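Local coordinates for protein MaoC-like dehydratase (PDB 3KH8) that probably acts as a MaoC-like enoyl-CoA hydratase, a hot-dog-fold lyase that adds water to or removes it from the acyl chain of a thioester substrate, at residues Thr49-Tyr54 / Gly140-Gly145; Thr53-Asp58 / Gln96-Val101; Thr144-Val149 / Gln166-Asn171. All coordinates share one frame; numbering follows the deposited sequence.

Interaction 1: Thr49-Tyr54 / Gly140-Gly145; sequences TYTATY and GGTLTG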
ATOM      1  N   THR A  49       1.193 -14.555  25.222  1.00 29.98           N
ATOM      2  CA  THR A  49       2.437 -14.426  24.477  1.00 29.06           C
ATOM      3  C   THR A  49       2.213 -14.846  23.028  1.00 28.03           C
ATOM      4  O   THR A  49       1.599 -15.877  22.759  1.00 27.93           O
ATOM      5  CB  THR A  49       3.570 -15.255  25.122  1.00 29.30           C
ATOM      6  OG1 THR A  49       3.729 -14.861  26.491  1.00 29.97           O
ATOM      7  CG2 THR A  49       4.887 -15.038  24.394  1.00 29.22           C
ATOM      8  N   TYR A  50       2.690 -14.024  22.100  1.00 26.79           N
ATOM      9  CA  TYR A  50       2.586 -14.329  20.676  1.00 25.49           C
ATOM     10  C   TYR A  50       3.817 -13.848  19.918  1.00 24.61           C
ATOM     11  O   TYR A  50       4.715 -13.229  20.493  1.00 24.45           O
ATOM     12  CB  TYR A  50       1.294 -13.751  20.073  1.00 25.51           C
ATOM     13  CG  TYR A  50       1.210 -12.238  20.078  1.00 24.99           C
ATOM     14  CD1 TYR A  50       1.575 -11.499  18.951  1.00 24.64           C
ATOM     15  CD2 TYR A  50       0.758 -11.548  21.204  1.00 24.60           C
ATOM     16  CE1 TYR A  50       1.499 -10.106  18.946  1.00 24.11           C
ATOM     17  CE2 TYR A  50       0.679 -10.154  21.210  1.00 24.23           C
ATOM     18  CZ  TYR A  50       1.051  -9.442  20.076  1.00 24.36           C
ATOM     19  OH  TYR A  50       0.975  -8.072  20.070  1.00 24.07           O
ATOM     20  N   THR A  51       3.847 -14.147  18.624  1.00 23.58           N
ATOM     21  CA  THR A  51       4.958 -13.786  17.764  1.00 22.53           C
ATOM     22  C   THR A  51       4.476 -12.827  16.684  1.00 21.60           C
ATOM     23  O   THR A  51       3.379 -12.981  16.148  1.00 21.19           O
ATOM     24  CB  THR A  51       5.592 -15.041  17.128  1.00 22.73           C
ATOM     25  OG1 THR A  51       5.910 -15.975  18.166  1.00 23.22           O
ATOM     26  CG2 THR A  51       6.864 -14.694  16.383  1.00 22.64           C
ATOM     27  N   ALA A  52       5.299 -11.826  16.390  1.00 20.84           N
ATOM     28  CA  ALA A  52       5.011 -10.883  15.316  1.00 20.29           C
ATOM     29  C   ALA A  52       6.191 -10.820  14.360  1.00 19.86           C
ATOM     30  O   ALA A  52       7.352 -10.805  14.781  1.00 19.83           O
ATOM     31  CB  ALA A  52       4.693  -9.504  15.876  1.00 20.29           C
ATOM     32  N   THR A  53       5.881 -10.789  13.069  1.00 19.06           N
ATOM     33  CA  THR A  53       6.894 -10.768  12.023  1.00 18.25           C
ATOM     34  C   THR A  53       6.516  -9.728  10.978  1.00 17.51           C
ATOM     35  O   THR A  53       5.352  -9.620  10.591  1.00 17.50           O
ATOM     36  CB  THR A  53       7.044 -12.173  11.380  1.00 18.48           C
ATOM     37  OG1 THR A  53       7.500 -13.098  12.376  1.00 18.57           O
ATOM     38  CG2 THR A  53       8.040 -12.162  10.222  1.00 18.52           C
ATOM     39  N   TYR A  54       7.505  -8.949  10.555  1.00 16.72           N
ATOM     40  CA  TYR A  54       7.341  -7.964   9.490  1.00 16.15           C
ATOM     41  C   TYR A  54       8.526  -8.101   8.541  1.00 15.61           C
ATOM     42  O   TYR A  54       9.624  -8.473   8.965  1.00 15.42           O
ATOM     43  CB  TYR A  54       7.303  -6.538  10.070  1.00 16.00           C
ATOM     44  CG  TYR A  54       8.617  -6.114  10.699  1.00 16.14           C
ATOM     45  CD1 TYR A  54       9.556  -5.369   9.979  1.00 15.86           C
ATOM     46  CD2 TYR A  54       8.933  -6.485  12.006  1.00 15.91           C
ATOM     47  CE1 TYR A  54      10.766  -5.000  10.548  1.00 16.03           C
ATOM     48  CE2 TYR A  54      10.140  -6.119  12.582  1.00 15.99           C
ATOM     49  CZ  TYR A  54      11.051  -5.384  11.851  1.00 16.23           C
ATOM     50  OH  TYR A  54      12.249  -5.031  12.429  1.00 16.56           O
ATOM     51  N   GLY A 140      13.746  -6.135   8.265  1.00 19.90           N
ATOM     52  CA  GLY A 140      12.758  -7.129   8.678  1.00 19.70           C
ATOM     53  C   GLY A 140      13.113  -7.691  10.039  1.00 19.63           C
ATOM     54  O   GLY A 140      14.231  -7.497  10.520  1.00 19.36           O
ATOM     55  N   GLY A 141      12.164  -8.376  10.668  1.00 19.62           N
ATOM     56  CA  GLY A 141      12.399  -8.931  11.994  1.00 19.79           C
ATOM     57  C   GLY A 141      11.261  -9.756  12.554  1.00 19.85           C
ATOM     58  O   GLY A 141      10.139  -9.722  12.054  1.00 19.80           O
ATOM     59  N   THR A 142      11.573 -10.500  13.606  1.00 19.78           N
ATOM     60  CA  THR A 142      10.601 -11.311  14.312  1.00 19.97           C
ATOM     61  C   THR A 142      10.695 -10.953  15.792  1.00 19.88           C
ATOM     62  O   THR A 142      11.784 -10.903  16.358  1.00 19.60           O
ATOM     63  CB  THR A 142      10.860 -12.821  14.086  1.00 20.01           C
ATOM     64  OG1 THR A 142      10.577 -13.148  12.721  1.00 20.15           O
ATOM     65  CG2 THR A 142       9.977 -13.672  14.985  1.00 19.81           C
ATOM     66  N   LEU A 143       9.542 -10.693  16.399  1.00 20.23           N
ATOM     67  CA  LEU A 143       9.484 -10.231  17.780  1.00 20.81           C
ATOM     68  C   LEU A 143       8.541 -11.082  18.604  1.00 20.94           C
ATOM     69  O   LEU A 143       7.574 -11.637  18.080  1.00 21.11           O
ATOM     70  CB  LEU A 143       9.020  -8.771  17.834  1.00 20.70           C
ATOM     71  CG  LEU A 143       9.813  -7.707  17.067  1.00 21.35           C
ATOM     72  CD1 LEU A 143       9.007  -6.429  16.990  1.00 20.82           C
ATOM     73  CD2 LEU A 143      11.174  -7.445  17.710  1.00 21.86           C
ATOM     74  N   THR A 144       8.838 -11.187  19.896  1.00 21.25           N
ATOM     75  CA  THR A 144       7.916 -11.773  20.855  1.00 21.87           C
ATOM     76  C   THR A 144       7.045 -10.665  21.442  1.00 22.21           C
ATOM     77  O   THR A 144       7.556  -9.667  21.954  1.00 22.07           O
ATOM     78  CB  THR A 144       8.671 -12.509  21.991  1.00 21.83           C
ATOM     79  OG1 THR A 144       9.392 -13.616  21.442  1.00 22.32           O
ATOM     80  CG2 THR A 144       7.700 -13.031  23.043  1.00 22.03           C
ATOM     81  N   GLY A 145       5.732 -10.843  21.348  1.00 23.01           N
ATOM     82  CA  GLY A 145       4.780  -9.925  21.962  1.00 24.11           C
ATOM     83  C   GLY A 145       4.196 -10.499  23.238  1.00 24.95           C
ATOM     84  O   GLY A 145       3.777 -11.660  23.269  1.00 24.83           O
TER

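Interaction 2: Thr53-Asp58 / Gln96-Val101; sequences TYNQRD and QSQDVV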
ATOM      1  N   THR A  53       5.881 -10.789  13.069  1.00 19.06           N
ATOM      2  CA  THR A  53       6.894 -10.768  12.023  1.00 18.25           C
ATOM      3  C   THR A  53       6.516  -9.728  10.978  1.00 17.51           C
ATOM      4  O   THR A  53       5.352  -9.620  10.591  1.00 17.50           O
ATOM      5  CB  THR A  53       7.044 -12.173  11.380  1.00 18.48           C
ATOM      6  OG1 THR A  53       7.500 -13.098  12.376  1.00 18.57           O
ATOM      7  CG2 THR A  53       8.040 -12.162  10.222  1.00 18.52           C
ATOM      8  N   TYR A  54       7.505  -8.949  10.555  1.00 16.72           N
ATOM      9  CA  TYR A  54       7.341  -7.964   9.490  1.00 16.15           C
ATOM     10  C   TYR A  54       8.526  -8.101   8.541  1.00 15.61           C
ATOM     11  O   TYR A  54       9.624  -8.473   8.965  1.00 15.42           O
ATOM     12  CB  TYR A  54       7.303  -6.538  10.070  1.00 16.00           C
ATOM     13  CG  TYR A  54       8.617  -6.114  10.699  1.00 16.14           C
ATOM     14  CD1 TYR A  54       9.556  -5.369   9.979  1.00 15.86           C
ATOM     15  CD2 TYR A  54       8.933  -6.485  12.006  1.00 15.91           C
ATOM     16  CE1 TYR A  54      10.766  -5.000  10.548  1.00 16.03           C
ATOM     17  CE2 TYR A  54      10.140  -6.119  12.582  1.00 15.99           C
ATOM     18  CZ  TYR A  54      11.051  -5.384  11.851  1.00 16.23           C
ATOM     19  OH  TYR A  54      12.249  -5.031  12.429  1.00 16.56           O
ATOM     20  N   ASN A  55       8.305  -7.807   7.262  1.00 15.02           N
ATOM     21  CA  ASN A  55       9.419  -7.669   6.324  1.00 14.40           C
ATOM     22  C   ASN A  55       9.566  -6.224   5.845  1.00 14.38           C
ATOM     23  O   ASN A  55       8.781  -5.358   6.242  1.00 13.79           O
ATOM     24  CB  ASN A  55       9.340  -8.690   5.165  1.00 14.19           C
ATOM     25  CG  ASN A  55       8.087  -8.546   4.300  1.00 13.62           C
ATOM     26  OD1 ASN A  55       7.547  -7.456   4.118  1.00 13.13           O
ATOM     27  ND2 ASN A  55       7.635  -9.667   3.742  1.00 12.63           N
ATOM     28  N   GLN A  56      10.584  -5.961   5.024  1.00 14.27           N
ATOM     29  CA  GLN A  56      10.811  -4.623   4.476  1.00 14.52           C
ATOM     30  C   GLN A  56       9.587  -4.073   3.760  1.00 13.92           C
ATOM     31  O   GLN A  56       9.234  -2.905   3.928  1.00 14.04           O
ATOM     32  CB  GLN A  56      11.975  -4.628   3.493  1.00 14.78           C
ATOM     33  CG  GLN A  56      13.324  -4.539   4.130  1.00 17.17           C
ATOM     34  CD  GLN A  56      14.353  -3.959   3.194  1.00 19.00           C
ATOM     35  OE1 GLN A  56      14.321  -4.208   1.985  1.00 19.93           O
ATOM     36  NE2 GLN A  56      15.268  -3.170   3.742  1.00 18.07           N
ATOM     37  N   ARG A  57       8.956  -4.916   2.949  1.00 13.34           N
ATOM     38  CA  ARG A  57       7.777  -4.517   2.187  1.00 12.83           C
ATOM     39  C   ARG A  57       6.642  -4.038   3.104  1.00 12.51           C
ATOM     40  O   ARG A  57       5.959  -3.068   2.780  1.00 12.29           O
ATOM     41  CB  ARG A  57       7.322  -5.663   1.281  1.00 12.99           C
ATOM     42  CG  ARG A  57       6.127  -5.362   0.394  1.00 13.13           C
ATOM     43  CD  ARG A  57       5.903  -6.515  -0.558  1.00 13.99           C
ATOM     44  NE  ARG A  57       4.726  -6.344  -1.402  1.00 15.16           N
ATOM     45  CZ  ARG A  57       3.648  -7.119  -1.342  1.00 16.90           C
ATOM     46  NH1 ARG A  57       3.598  -8.124  -0.471  1.00 18.70           N
ATOM     47  NH2 ARG A  57       2.623  -6.905  -2.156  1.00 17.23           N
ATOM     48  N   ASP A  58       6.459  -4.701   4.249  1.00 12.16           N
ATOM     49  CA  ASP A  58       5.476  -4.256   5.246  1.00 11.91           C
ATOM     50  C   ASP A  58       5.769  -2.836   5.735  1.00 11.61           C
ATOM     51  O   ASP A  58       4.846  -2.058   5.964  1.00 11.69           O
ATOM     52  CB  ASP A  58       5.418  -5.213   6.447  1.00 11.90           C
ATOM     53  CG  ASP A  58       4.982  -6.620   6.061  1.00 12.46           C
ATOM     54  OD1 ASP A  58       4.017  -6.768   5.277  1.00 11.96           O
ATOM     55  OD2 ASP A  58       5.607  -7.582   6.561  1.00 13.37           O
ATOM     56  N   GLN A  96       1.952 -12.675  12.652  1.00 20.15           N
ATOM     57  CA  GLN A  96       2.897 -13.202  11.664  1.00 20.26           C
ATOM     58  C   GLN A  96       2.274 -13.353  10.271  1.00 20.15           C
ATOM     59  O   GLN A  96       2.872 -13.957   9.376  1.00 20.00           O
ATOM     60  CB  GLN A  96       3.467 -14.548  12.125  1.00 20.37           C
ATOM     61  CG  GLN A  96       4.530 -14.446  13.212  1.00 20.93           C
ATOM     62  CD  GLN A  96       5.293 -15.748  13.393  1.00 21.77           C
ATOM     63  OE1 GLN A  96       4.733 -16.755  13.828  1.00 20.89           O
ATOM     64  NE2 GLN A  96       6.582 -15.730  13.059  1.00 21.43           N
ATOM     65  N   SER A  97       1.077 -12.800  10.085  1.00 19.77           N
ATOM     66  CA  SER A  97       0.398 -12.903   8.797  1.00 19.67           C
ATOM     67  C   SER A  97       0.974 -11.972   7.737  1.00 19.41           C
ATOM     68  O   SER A  97       1.358 -10.837   8.028  1.00 19.02           O
ATOM     69  CB  SER A  97      -1.101 -12.659   8.942  1.00 19.89           C
ATOM     70  OG  SER A  97      -1.729 -12.741   7.671  1.00 20.17           O
ATOM     71  N   GLN A  98       1.025 -12.469   6.504  1.00 18.95           N
ATOM     72  CA  GLN A  98       1.391 -11.654   5.354  1.00 19.05           C
ATOM     73  C   GLN A  98       0.163 -11.395   4.477  1.00 18.64           C
ATOM     74  O   GLN A  98       0.265 -10.762   3.424  1.00 18.54           O
ATOM     75  CB  GLN A  98       2.505 -12.334   4.544  1.00 19.27           C
ATOM     76  CG  GLN A  98       3.880 -12.363   5.234  1.00 20.90           C
ATOM     77  CD  GLN A  98       4.472 -10.968   5.502  1.00 23.56           C
ATOM     78  OE1 GLN A  98       4.376 -10.060   4.674  1.00 25.31           O
ATOM     79  NE2 GLN A  98       5.102 -10.812   6.658  1.00 23.46           N
ATOM     80  N   ASP A  99      -0.991 -11.880   4.929  1.00 18.06           N
ATOM     81  CA  ASP A  99      -2.247 -11.769   4.186  1.00 18.07           C
ATOM     82  C   ASP A  99      -3.214 -10.810   4.887  1.00 17.80           C
ATOM     83  O   ASP A  99      -2.869 -10.218   5.912  1.00 17.86           O
ATOM     84  CB  ASP A  99      -2.882 -13.159   4.043  1.00 18.03           C
ATOM     85  CG  ASP A  99      -3.886 -13.250   2.893  1.00 18.60           C
ATOM     86  OD1 ASP A  99      -4.077 -12.266   2.142  1.00 16.77           O
ATOM     87  OD2 ASP A  99      -4.497 -14.330   2.748  1.00 19.57           O
ATOM     88  N   VAL A 100      -4.413 -10.653   4.324  1.00 17.56           N
ATOM     89  CA  VAL A 100      -5.516  -9.967   4.992  1.00 17.67           C
ATOM     90  C   VAL A 100      -5.740 -10.619   6.365  1.00 17.79           C
ATOM     91  O   VAL A 100      -5.762 -11.851   6.481  1.00 17.45           O
ATOM     92  CB  VAL A 100      -6.813 -10.016   4.132  1.00 17.82           C
ATOM     93  CG1 VAL A 100      -8.037  -9.550   4.916  1.00 17.91           C
ATOM     94  CG2 VAL A 100      -6.654  -9.176   2.861  1.00 17.58           C
ATOM     95  N   VAL A 101      -5.850  -9.788   7.400  1.00 17.97           N
ATOM     96  CA  VAL A 101      -6.142 -10.259   8.755  1.00 18.41           C
ATOM     97  C   VAL A 101      -7.593  -9.900   9.080  1.00 18.82           C
ATOM     98  O   VAL A 101      -7.891  -8.742   9.380  1.00 18.95           O
ATOM     99  CB  VAL A 101      -5.179  -9.634   9.810  1.00 18.56           C
ATOM    100  CG1 VAL A 101      -5.486 -10.168  11.221  1.00 18.24           C
ATOM    101  CG2 VAL A 101      -3.725  -9.897   9.443  1.00 18.06           C
TER

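Interaction 3: Thr144-Val149 / Gln166-Asn171; sequences TGKTKV and QFEDGN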
ATOM      1  N   THR A 144       8.838 -11.187  19.896  1.00 21.25           N
ATOM      2  CA  THR A 144       7.916 -11.773  20.855  1.00 21.87           C
ATOM      3  C   THR A 144       7.045 -10.665  21.442  1.00 22.21           C
ATOM      4  O   THR A 144       7.556  -9.667  21.954  1.00 22.07           O
ATOM      5  CB  THR A 144       8.671 -12.509  21.991  1.00 21.83           C
ATOM      6  OG1 THR A 144       9.392 -13.616  21.442  1.00 22.32           O
ATOM      7  CG2 THR A 144       7.700 -13.031  23.043  1.00 22.03           C
ATOM      8  N   GLY A 145       5.732 -10.843  21.348  1.00 23.01           N
ATOM      9  CA  GLY A 145       4.780  -9.925  21.962  1.00 24.11           C
ATOM     10  C   GLY A 145       4.196 -10.499  23.238  1.00 24.95           C
ATOM     11  O   GLY A 145       3.777 -11.660  23.269  1.00 24.83           O
ATOM     12  N   LYS A 146       4.179  -9.685  24.290  1.00 25.65           N
ATOM     13  CA  LYS A 146       3.566 -10.061  25.563  1.00 26.46           C
ATOM     14  C   LYS A 146       2.493  -9.045  25.922  1.00 26.69           C
ATOM     15  O   LYS A 146       2.789  -7.866  26.138  1.00 26.44           O
ATOM     16  CB  LYS A 146       4.613 -10.145  26.677  1.00 26.53           C
ATOM     17  CG  LYS A 146       5.653 -11.235  26.487  1.00 28.14           C
ATOM     18  CD  LYS A 146       6.512 -11.393  27.731  1.00 30.30           C
ATOM     19  CE  LYS A 146       7.691 -12.338  27.495  1.00 32.24           C
ATOM     20  NZ  LYS A 146       7.276 -13.707  27.069  1.00 33.37           N
ATOM     21  N   THR A 147       1.246  -9.501  25.975  1.00 27.17           N
ATOM     22  CA  THR A 147       0.122  -8.604  26.225  1.00 27.84           C
ATOM     23  C   THR A 147      -0.614  -8.911  27.529  1.00 28.06           C
ATOM     24  O   THR A 147      -0.823 -10.074  27.882  1.00 27.90           O
ATOM     25  CB  THR A 147      -0.850  -8.523  25.015  1.00 27.92           C
ATOM     26  OG1 THR A 147      -2.083  -7.908  25.415  1.00 28.98           O
ATOM     27  CG2 THR A 147      -1.139  -9.889  24.445  1.00 27.91           C
ATOM     28  N   LYS A 148      -0.993  -7.844  28.232  1.00 28.34           N
ATOM     29  CA  LYS A 148      -1.640  -7.946  29.532  1.00 28.79           C
ATOM     30  C   LYS A 148      -2.510  -6.723  29.807  1.00 28.90           C
ATOM     31  O   LYS A 148      -2.106  -5.589  29.528  1.00 28.65           O
ATOM     32  CB  LYS A 148      -0.585  -8.075  30.631  1.00 28.93           C
ATOM     33  CG  LYS A 148      -1.100  -8.706  31.910  1.00 30.08           C
ATOM     34  CD  LYS A 148      -0.233  -8.333  33.100  1.00 30.96           C
ATOM     35  CE  LYS A 148      -0.413  -9.323  34.253  1.00 31.54           C
ATOM     36  NZ  LYS A 148      -1.843  -9.590  34.578  1.00 31.50           N
ATOM     37  N   VAL A 149      -3.700  -6.959  30.357  1.00 29.12           N
ATOM     38  CA  VAL A 149      -4.560  -5.873  30.833  1.00 29.45           C
ATOM     39  C   VAL A 149      -3.973  -5.337  32.141  1.00 29.68           C
ATOM     40  O   VAL A 149      -3.812  -6.090  33.105  1.00 29.89           O
ATOM     41  CB  VAL A 149      -6.022  -6.338  31.035  1.00 29.31           C
ATOM     42  CG1 VAL A 149      -6.874  -5.212  31.624  1.00 29.63           C
ATOM     43  CG2 VAL A 149      -6.619  -6.820  29.718  1.00 29.23           C
ATOM     44  N   GLN A 166       4.229  -5.578  25.247  1.00 23.52           N
ATOM     45  CA  GLN A 166       5.677  -5.450  25.226  1.00 24.11           C
ATOM     46  C   GLN A 166       6.257  -6.303  24.101  1.00 24.23           C
ATOM     47  O   GLN A 166       5.990  -7.503  24.025  1.00 23.88           O
ATOM     48  CB  GLN A 166       6.271  -5.859  26.577  1.00 24.42           C
ATOM     49  CG  GLN A 166       6.031  -4.854  27.695  1.00 25.78           C
ATOM     50  CD  GLN A 166       6.538  -5.341  29.039  1.00 27.85           C
ATOM     51  OE1 GLN A 166       5.916  -6.190  29.681  1.00 29.12           O
ATOM     52  NE2 GLN A 166       7.672  -4.805  29.473  1.00 28.23           N
ATOM     53  N   PHE A 167       7.029  -5.669  23.220  1.00 24.52           N
ATOM     54  CA  PHE A 167       7.743  -6.384  22.167  1.00 24.85           C
ATOM     55  C   PHE A 167       9.224  -6.479  22.479  1.00 25.47           C
ATOM     56  O   PHE A 167       9.843  -5.514  22.938  1.00 25.20           O
ATOM     57  CB  PHE A 167       7.538  -5.733  20.796  1.00 24.44           C
ATOM     58  CG  PHE A 167       6.177  -5.964  20.214  1.00 24.00           C
ATOM     59  CD1 PHE A 167       5.782  -7.243  19.815  1.00 22.95           C
ATOM     60  CD2 PHE A 167       5.285  -4.906  20.064  1.00 22.82           C
ATOM     61  CE1 PHE A 167       4.523  -7.462  19.281  1.00 22.61           C
ATOM     62  CE2 PHE A 167       4.023  -5.116  19.524  1.00 22.66           C
ATOM     63  CZ  PHE A 167       3.639  -6.397  19.134  1.00 23.19           C
ATOM     64  N   GLU A 168       9.780  -7.658  22.220  1.00 26.40           N
ATOM     65  CA  GLU A 168      11.182  -7.950  22.480  1.00 27.58           C
ATOM     66  C   GLU A 168      11.721  -8.960  21.468  1.00 28.12           C
ATOM     67  O   GLU A 168      10.957  -9.718  20.868  1.00 27.87           O
ATOM     68  CB  GLU A 168      11.351  -8.497  23.905  1.00 27.66           C
ATOM     69  CG  GLU A 168      10.428  -9.676  24.230  1.00 28.91           C
ATOM     70  CD  GLU A 168      10.581 -10.197  25.648  1.00 30.52           C
ATOM     71  OE1 GLU A 168      10.918  -9.410  26.559  1.00 31.67           O
ATOM     72  OE2 GLU A 168      10.350 -11.402  25.853  1.00 31.62           O
ATOM     73  N   ASP A 169      13.035  -8.951  21.269  1.00 29.11           N
ATOM     74  CA  ASP A 169      13.712 -10.053  20.584  1.00 29.94           C
ATOM     75  C   ASP A 169      14.745 -10.676  21.521  1.00 30.37           C
ATOM     76  O   ASP A 169      14.719 -10.421  22.728  1.00 30.38           O
ATOM     77  CB  ASP A 169      14.330  -9.605  19.249  1.00 30.07           C
ATOM     78  CG  ASP A 169      15.301  -8.442  19.392  1.00 30.95           C
ATOM     79  OD1 ASP A 169      15.787  -8.168  20.513  1.00 31.74           O
ATOM     80  OD2 ASP A 169      15.583  -7.795  18.361  1.00 31.87           O
ATOM     81  N   GLY A 170      15.644 -11.491  20.968  1.00 30.88           N
ATOM     82  CA  GLY A 170      16.710 -12.126  21.744  1.00 31.21           C
ATOM     83  C   GLY A 170      17.660 -11.153  22.425  1.00 31.36           C
ATOM     84  O   GLY A 170      18.335 -11.517  23.388  1.00 31.63           O
ATOM     85  N   ASN A 171      17.708  -9.918  21.929  1.00 31.34           N
ATOM     86  CA  ASN A 171      18.565  -8.875  22.495  1.00 31.26           C
ATOM     87  C   ASN A 171      17.874  -7.970  23.524  1.00 30.88           C
ATOM     88  O   ASN A 171      18.471  -7.010  24.018  1.00 31.06           O
ATOM     89  CB  ASN A 171      19.189  -8.037  21.377  1.00 31.58           C
ATOM     90  CG  ASN A 171      20.295  -8.777  20.647  1.00 32.50           C
ATOM     91  OD1 ASN A 171      21.289  -9.187  21.251  1.00 33.71           O
ATOM     92  ND2 ASN A 171      20.134  -8.942  19.339  1.00 32.97           N
TER
HETATM   93  O   HOH W   1       2.752  -6.896  28.667  1.00 27.12           O

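Interaction 1: Thr49-Tyr54 / Gly140-Gly145
Tyr50 and Tyr54 both place CG between their backbone N and carbonyl carbon (chi1 65° and 66°), and this turns each ring back over segment 140-145, onto a glycine with no side chain between ring and backbone. The Tyr50 ring lies flat on Gly145, whose CA sits 4.2 Å from the ring centroid, 12° off the normal, a CH-pi contact over the face. Tyr54 covers Gly141 in the same way but off-centre: Gly141 N is 3.4 Å above the ring plane, shifted toward the rim, while Gly140 CA approaches CE1 obliquely. The phenol oxygen of Tyr54 continues past the strand to bond Asp137 O. Between the two rings, on the same face, Ala52 and Leu143 are paired and both lean on Leu91 of helix 91-94.

The other face carries a row of threonines. In Thr51, Thr53, Thr142 and Thr144 alike, OG1 stands beside the backbone N and CG2 points anti to it. Thr51 and Thr142 meet by their methyls, CG2 to CG2 at 3.6 Å. Thr53 OG1 and Thr142 OG1 lie 3.1 Å apart, a hydrogen bond that either could donate; Thr53 OG1 also accepts from Gln96 NE2, its stronger partner.

Three pairs of backbone bonds hold the register, at Tyr50 with Gly145, Ala52 with Leu143 and Tyr54 with Gly141. In the middle pair Ala52 N to Leu143 O is 2.8 Å and Leu143 N to Ala52 O is 2.7 Å. With one face made of Tyr50, Ala52, Leu143 and Tyr54, the first three packed on helix 91-94, and a threonine face on the other side, this antiparallel pairing belongs to the curled beta-sheet of a hot-dog fold.

Interaction 2: Thr53-Asp58 / Gln96-Val101
The backbones of Thr53 and Gln96 come within 4.7 Å at their CA atoms, after which the 53-58 segment leaves its strand and turns into helix 56-65 while 96-101 continues as irregular loop. The turn is a capping box, with Asn55 at the N-cap. Asp58 N donates to Asn55 OD1 at 3.0 Å, and Asn55 N returns a bond to Asp58 OD2 at 2.8 Å, reaching that oxygen on its anti side and somewhat out of the carboxylate plane. The side chain of each residue thus binds the backbone N of the other and fixes the first turn of the helix.

Gln98 brings its side chain up to this box by a bend at its second torsion, which folds the amide back toward Asn55 and Asp58. Its plane lies 30° from the Asp58 carboxylate. Lys94, from the helix before the loop, reaches the same place: its NZ bonds Thr53 O and Ser97 O and forms a long, weak ion pair with Asp58 OD2.

The second subunit adds to the box from outside. Arg57 of that subunit makes a salt bridge to Asp58 OD1 of this chain, and Asp99 of the second subunit accepts from Arg57 N of this chain, so helix start and loop both belong to the dimer interface.

Farther back, Gln96 runs extended beyond CG and crosses Thr53. Gln96 NE2 donates to Thr53 OG1 at 2.9 Å with an N-H...O angle of 165°, the hydroxyl lying only 6° out of the amide plane.

Interaction 3: Thr144-Val149 / Gln166-Asn171
Phe167 CD1 and CE1 both come to 3.6 Å from Gly145 CA, the ring leaning obliquely over the glycine in the antiparallel beta hairpin of strands 141-154 and 158-169, part of the hot-dog sheet. Phe167 CG stands beside its own backbone N (chi1 -74°), and the ring lies on the same side of the sheet as Tyr50. The bare CA of Gly145 lets it come this close. Beyond the glycine the ring also packs on Leu91 and Pro92 of helix 91-94.

The opposite face is polar. Glu168 lies alongside Thr144, pointing the same way, with its CG 4.0 Å from Thr144 CB. The rest of the chain is extended and runs across Lys146, which comes at it obliquely. Lys146 bends only at its last torsion, so that CE, not the ammonium, meets the carboxylate: CE is 3.3 Å from Glu168 OE2, whereas NZ stays 4.0 Å from it, too far for a salt bridge. The attraction is therefore probably modest, and NZ also has Glu47 as a long, weak ion partner.

Paired backbone bonds join Thr144 with Glu168 and Lys146 with Gln166. Past them, a water donates to Lys146 O at 2.7 Å and, weakly, to Gln166 OE1, tying the glutamine amide back to the carbonyl that also accepts from Gln166 N.

Overall arrangement
From the N terminus, strand 48-54 comes first; it opens interaction 1, and its last residues, 53-54, also open interaction 2. Interaction 2 closes the shorter loop, at 96-101, within the longer one that interaction 1 closes at 140-145; Thr53 takes part in both. Interaction 3 then starts at Thr144 and Gly145, where interaction 1 finishes, and closes a hairpin at 166-171, in series with interaction 2. Strand 141-154 is thus flanked by 48-54 and 158-169, and Tyr50 OH packs against Phe167 CZ at 3.3 Å, linking interactions 1 and 3. Interactions 2 and 3 do not touch; interaction 2 instead ties the sheet's end to the dimer interface.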